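Local coordinates for protein acyl-CoA dehydrogenase (Slackia heliotrinireducens, PDB 4RM7) that is a tetrameric, largely helical member of the acyl-CoA dehydrogenase family, with a beta-sheet middle domain between helical N- and C-terminal domains, at residues S123-I128 / E164-L169; A168-A173 / F187-R192. All blocks are in the same frame, centred on the assembly; numbering follows the deposited sequence.

Contact 1: S123-I128 / E164-L169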
# COMPACT_ATOMS: atom_id res chain seq x y z
N SER A 123 34.57 -12.66 23.55
CA SER A 123 34.60 -12.28 24.95
C SER A 123 34.26 -10.81 25.16
O SER A 123 34.37 -10.31 26.26
CB SER A 123 35.95 -12.61 25.57
OG SER A 123 36.96 -11.76 25.07
N TYR A 124 33.87 -10.12 24.10
CA TYR A 124 33.54 -8.71 24.22
C TYR A 124 32.22 -8.35 23.57
O TYR A 124 31.71 -9.08 22.75
CB TYR A 124 34.66 -7.85 23.66
CG TYR A 124 34.92 -8.03 22.20
CD1 TYR A 124 34.25 -7.28 21.26
CD2 TYR A 124 35.84 -8.95 21.75
CE1 TYR A 124 34.48 -7.44 19.92
CE2 TYR A 124 36.09 -9.12 20.41
CZ TYR A 124 35.40 -8.36 19.50
OH TYR A 124 35.64 -8.53 18.16
N ALA A 125 31.65 -7.23 23.99
CA ALA A 125 30.42 -6.73 23.41
C ALA A 125 30.59 -5.30 22.93
O ALA A 125 31.17 -4.49 23.61
CB ALA A 125 29.28 -6.82 24.39
N LEU A 126 30.07 -5.01 21.74
CA LEU A 126 30.23 -3.73 21.08
C LEU A 126 29.27 -2.70 21.65
O LEU A 126 28.07 -2.93 21.66
CB LEU A 126 30.00 -3.93 19.59
CG LEU A 126 30.24 -2.83 18.57
CD1 LEU A 126 31.68 -2.34 18.61
CD2 LEU A 126 29.90 -3.38 17.19
N ALA A 127 29.77 -1.56 22.12
CA ALA A 127 28.87 -0.54 22.66
C ALA A 127 29.05 0.80 21.98
O ALA A 127 29.97 1.55 22.31
CB ALA A 127 29.08 -0.40 24.16
N ILE A 128 28.15 1.13 21.06
CA ILE A 128 28.30 2.31 20.21
C ILE A 128 27.11 3.28 20.22
O ILE A 128 27.29 4.48 20.37
CB ILE A 128 28.52 1.91 18.76
CG1 ILE A 128 29.55 0.80 18.64
CG2 ILE A 128 28.98 3.12 17.97
CD1 ILE A 128 29.68 0.33 17.21
N GLU A 164 24.79 -7.13 29.12
CA GLU A 164 24.58 -7.49 30.51
C GLU A 164 25.63 -8.44 31.07
O GLU A 164 25.97 -8.36 32.25
CB GLU A 164 23.21 -8.12 30.66
CG GLU A 164 22.77 -8.32 32.08
CD GLU A 164 21.41 -8.96 32.17
OE1 GLU A 164 20.74 -9.10 31.12
OE2 GLU A 164 21.00 -9.34 33.29
N TYR A 165 26.15 -9.34 30.24
CA TYR A 165 27.03 -10.38 30.75
C TYR A 165 28.39 -10.46 30.07
O TYR A 165 29.27 -11.16 30.55
CB TYR A 165 26.33 -11.74 30.65
CG TYR A 165 25.17 -11.88 31.60
CD1 TYR A 165 25.36 -11.87 32.98
CD2 TYR A 165 23.87 -12.03 31.13
CE1 TYR A 165 24.31 -12.00 33.86
CE2 TYR A 165 22.80 -12.17 32.00
CZ TYR A 165 23.02 -12.15 33.37
OH TYR A 165 21.97 -12.28 34.26
N ALA A 166 28.57 -9.76 28.96
CA ALA A 166 29.85 -9.77 28.27
C ALA A 166 30.99 -9.38 29.21
O ALA A 166 30.85 -8.43 29.99
CB ALA A 166 29.82 -8.85 27.08
N PRO A 167 32.11 -10.11 29.14
CA PRO A 167 33.30 -9.88 29.96
C PRO A 167 33.92 -8.50 29.73
O PRO A 167 34.55 -7.95 30.62
CB PRO A 167 34.26 -10.97 29.49
CG PRO A 167 33.38 -12.05 29.00
CD PRO A 167 32.19 -11.37 28.39
N ALA A 168 33.72 -7.94 28.55
CA ALA A 168 34.34 -6.67 28.22
C ALA A 168 33.48 -5.89 27.22
O ALA A 168 32.72 -6.47 26.44
CB ALA A 168 35.72 -6.90 27.68
N LEU A 169 33.63 -4.57 27.25
CA LEU A 169 32.84 -3.70 26.41
C LEU A 169 33.74 -2.89 25.48
O LEU A 169 34.59 -2.13 25.93
CB LEU A 169 32.00 -2.77 27.27
CG LEU A 169 30.98 -3.53 28.11
CD1 LEU A 169 30.40 -2.64 29.19
CD2 LEU A 169 29.88 -4.03 27.21
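Ala125 lies beside Leu169 as a parallel bridge in the beta domain of the acyl-CoA dehydrogenase fold, joining the short strand 124-127 to the start of strand 168-175. One backbone hydrogen bond links the two segments: Ala125 N donates to Ala168 O at 2.8 Å, with 155° at the hydrogen. The same carbonyl oxygen lies 3.3 Å from Tyr124 CA in a CA-H...O contact, and a second such contact brings Leu169 CA to Ala125 O.

Apolar contacts fill in around this backbone. Ala125 CB touches Ala166 CB of the incoming loop at 3.4 Å and Leu169 CD2 at 4.0 Å. Leu169 CG stands anti to its own carbonyl carbon (chi1 -63°), and the CD2 branch extends from it to the alanine methyl. On the other face of the sheet Tyr124 CB faces Ala168 CB; the tyrosine ring leads away from strand 168-175 to meet Phe112 of helix 106-119, while its OH is hydrogen-bonded to Gln96 O in helix 90-103. The strand is thereby tied to the N-terminal helices.

Where the chain enters the sheet, the proline ring packs beside a backbone carbonyl: Pro167 CB, CG and CD all lie near Ser123 O, CD at 3.2 Å.

Contact 2: A168-A173 / F187-R192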
# COMPACT_ATOMS: atom_id res chain seq x y z
N ALA A 168 33.72 -7.94 28.55
CA ALA A 168 34.34 -6.67 28.22
C ALA A 168 33.48 -5.89 27.22
O ALA A 168 32.72 -6.47 26.44
CB ALA A 168 35.72 -6.90 27.68
N LEU A 169 33.63 -4.57 27.25
CA LEU A 169 32.84 -3.70 26.41
C LEU A 169 33.74 -2.89 25.48
O LEU A 169 34.59 -2.13 25.93
CB LEU A 169 32.00 -2.77 27.27
CG LEU A 169 30.98 -3.53 28.11
CD1 LEU A 169 30.40 -2.64 29.19
CD2 LEU A 169 29.88 -4.03 27.21
N LEU A 170 33.56 -3.09 24.18
CA LEU A 170 34.28 -2.29 23.20
C LEU A 170 33.49 -1.01 22.95
O LEU A 170 32.46 -1.00 22.27
CB LEU A 170 34.49 -3.09 21.91
CG LEU A 170 35.27 -2.33 20.82
CD1 LEU A 170 36.56 -1.72 21.37
CD2 LEU A 170 35.58 -3.23 19.65
N VAL A 171 34.00 0.09 23.50
CA VAL A 171 33.23 1.32 23.60
C VAL A 171 33.78 2.44 22.74
O VAL A 171 34.98 2.73 22.77
CB VAL A 171 33.19 1.83 25.06
CG1 VAL A 171 32.19 2.95 25.19
CG2 VAL A 171 32.81 0.70 25.98
N SER A 172 32.88 3.05 21.98
CA SER A 172 33.20 4.20 21.16
C SER A 172 33.03 5.47 22.00
O SER A 172 32.02 5.61 22.69
CB SER A 172 32.31 4.25 19.94
OG SER A 172 30.99 4.58 20.33
N ALA A 173 34.01 6.37 21.94
CA ALA A 173 34.01 7.56 22.79
C ALA A 173 34.81 8.72 22.19
O ALA A 173 35.77 8.51 21.46
CB ALA A 173 34.57 7.22 24.18
N PHE A 187 38.25 4.23 20.39
CA PHE A 187 37.66 2.98 20.86
C PHE A 187 38.41 2.51 22.10
O PHE A 187 39.63 2.63 22.18
CB PHE A 187 37.70 1.90 19.79
CG PHE A 187 36.40 1.75 19.02
CD1 PHE A 187 35.27 1.21 19.63
CD2 PHE A 187 36.33 2.11 17.67
CE1 PHE A 187 34.08 1.06 18.92
CE2 PHE A 187 35.14 1.95 16.96
CZ PHE A 187 34.02 1.43 17.59
N TRP A 188 37.67 1.96 23.06
CA TRP A 188 38.24 1.49 24.31
C TRP A 188 37.72 0.10 24.68
O TRP A 188 36.51 -0.10 24.76
CB TRP A 188 37.92 2.45 25.44
CG TRP A 188 38.39 3.84 25.23
CD1 TRP A 188 37.81 4.80 24.44
CD2 TRP A 188 39.52 4.46 25.85
NE1 TRP A 188 38.54 5.97 24.53
CE2 TRP A 188 39.59 5.79 25.39
CE3 TRP A 188 40.50 4.01 26.75
CZ2 TRP A 188 40.59 6.66 25.79
CZ3 TRP A 188 41.48 4.88 27.15
CH2 TRP A 188 41.52 6.19 26.67
N MSE A 189 38.62 -0.85 24.92
CA MSE A 189 38.21 -2.18 25.36
C MSE A 189 38.15 -2.23 26.89
O MSE A 189 39.15 -2.48 27.56
CB MSE A 189 39.17 -3.24 24.82
CG MSE A 189 38.77 -4.68 25.14
SE MSE A 189 37.09 -5.20 24.31
CE MSE A 189 37.63 -5.28 22.45
N VAL A 190 36.96 -1.98 27.44
CA VAL A 190 36.82 -1.82 28.88
C VAL A 190 36.34 -3.09 29.57
O VAL A 190 35.29 -3.62 29.22
CB VAL A 190 35.83 -0.69 29.20
CG1 VAL A 190 35.71 -0.48 30.71
CG2 VAL A 190 36.26 0.59 28.50
N PRO A 191 37.12 -3.58 30.54
CA PRO A 191 36.72 -4.73 31.37
C PRO A 191 35.40 -4.44 32.09
O PRO A 191 35.25 -3.35 32.63
CB PRO A 191 37.86 -4.87 32.38
CG PRO A 191 39.02 -4.16 31.75
CD PRO A 191 38.44 -3.06 30.92
N ARG A 192 34.49 -5.40 32.10
CA ARG A 192 33.17 -5.22 32.69
C ARG A 192 33.29 -5.07 34.21
O ARG A 192 32.36 -4.63 34.89
CB ARG A 192 32.25 -6.39 32.31
CG ARG A 192 30.86 -6.37 32.92
CD ARG A 192 29.88 -5.46 32.16
NE ARG A 192 28.48 -5.78 32.47
CZ ARG A 192 27.89 -5.50 33.63
NH1 ARG A 192 26.62 -5.84 33.82
NH2 ARG A 192 28.55 -4.88 34.60
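Leu169-Val190 and Val171-Trp188 are the hydrogen-bonded pairs of an antiparallel ladder, largely buried, between neighbouring strands 168-175 and 184-191 in the middle domain; the segment axes run at 159°. Each pair closes two N-H...O bonds, four in all. Leu169 N donates to Val190 O at 2.7 Å, nearly straight at 168°, whereas Trp188 N to Val171 O is more bent, 148°.

On the face of Leu170, Ser172, Phe187 and Met189, the leucine and phenylalanine side chains cross at about a right angle, Leu170 CD1 lying 3.6 Å from Phe187 CD1. Ser172 CB makes an off-centre CH-pi contact with the same ring, 4.3 Å from its centroid, while Ser172 OG is hydrogen-bonded to Lys157 NZ. Selenomethionine Met189, bent at chi2 and chi3, brings CE to within 3.9 Å of Leu170 CB and SE to 4.0 Å from Ala168 CB.

On the opposite face Val171 CG2 approaches Val190 CG2, and Ala173 CB lies 4.1 Å from Trp188 CD1, beside an indole whose NE1 is hydrogen-bonded to Ser186 OG. Strands 151-161 and 212-221 add side chains to this face. Strands 168-175 and 184-191, consecutive in the chain, form a beta hairpin within the mixed sheet of the acyl-CoA dehydrogenase middle domain.

How the contacts relate
Contacts 1 and 2 lie on opposite edges of strand 168-175, which pairs in parallel with 124-127 and antiparallel with 184-191, so a single mixed sheet runs through both; their centres are about 7 Å apart. Ala168 and Leu169 serve both: Ala168 O and Leu169 N point to different neighbours. The parallel pairing continues beyond contact 1, with probable hydrogen bonds of 2.8 Å from Leu170 N to Ala125 O and from Ala127 N to Leu170 O. At the start of the shared strand, Arg192 of contact 2 reaches back to the loop of contact 1, its NH1 hydrogen-bonded to Glu164 O and its CB 3.4 Å from Ala166 O.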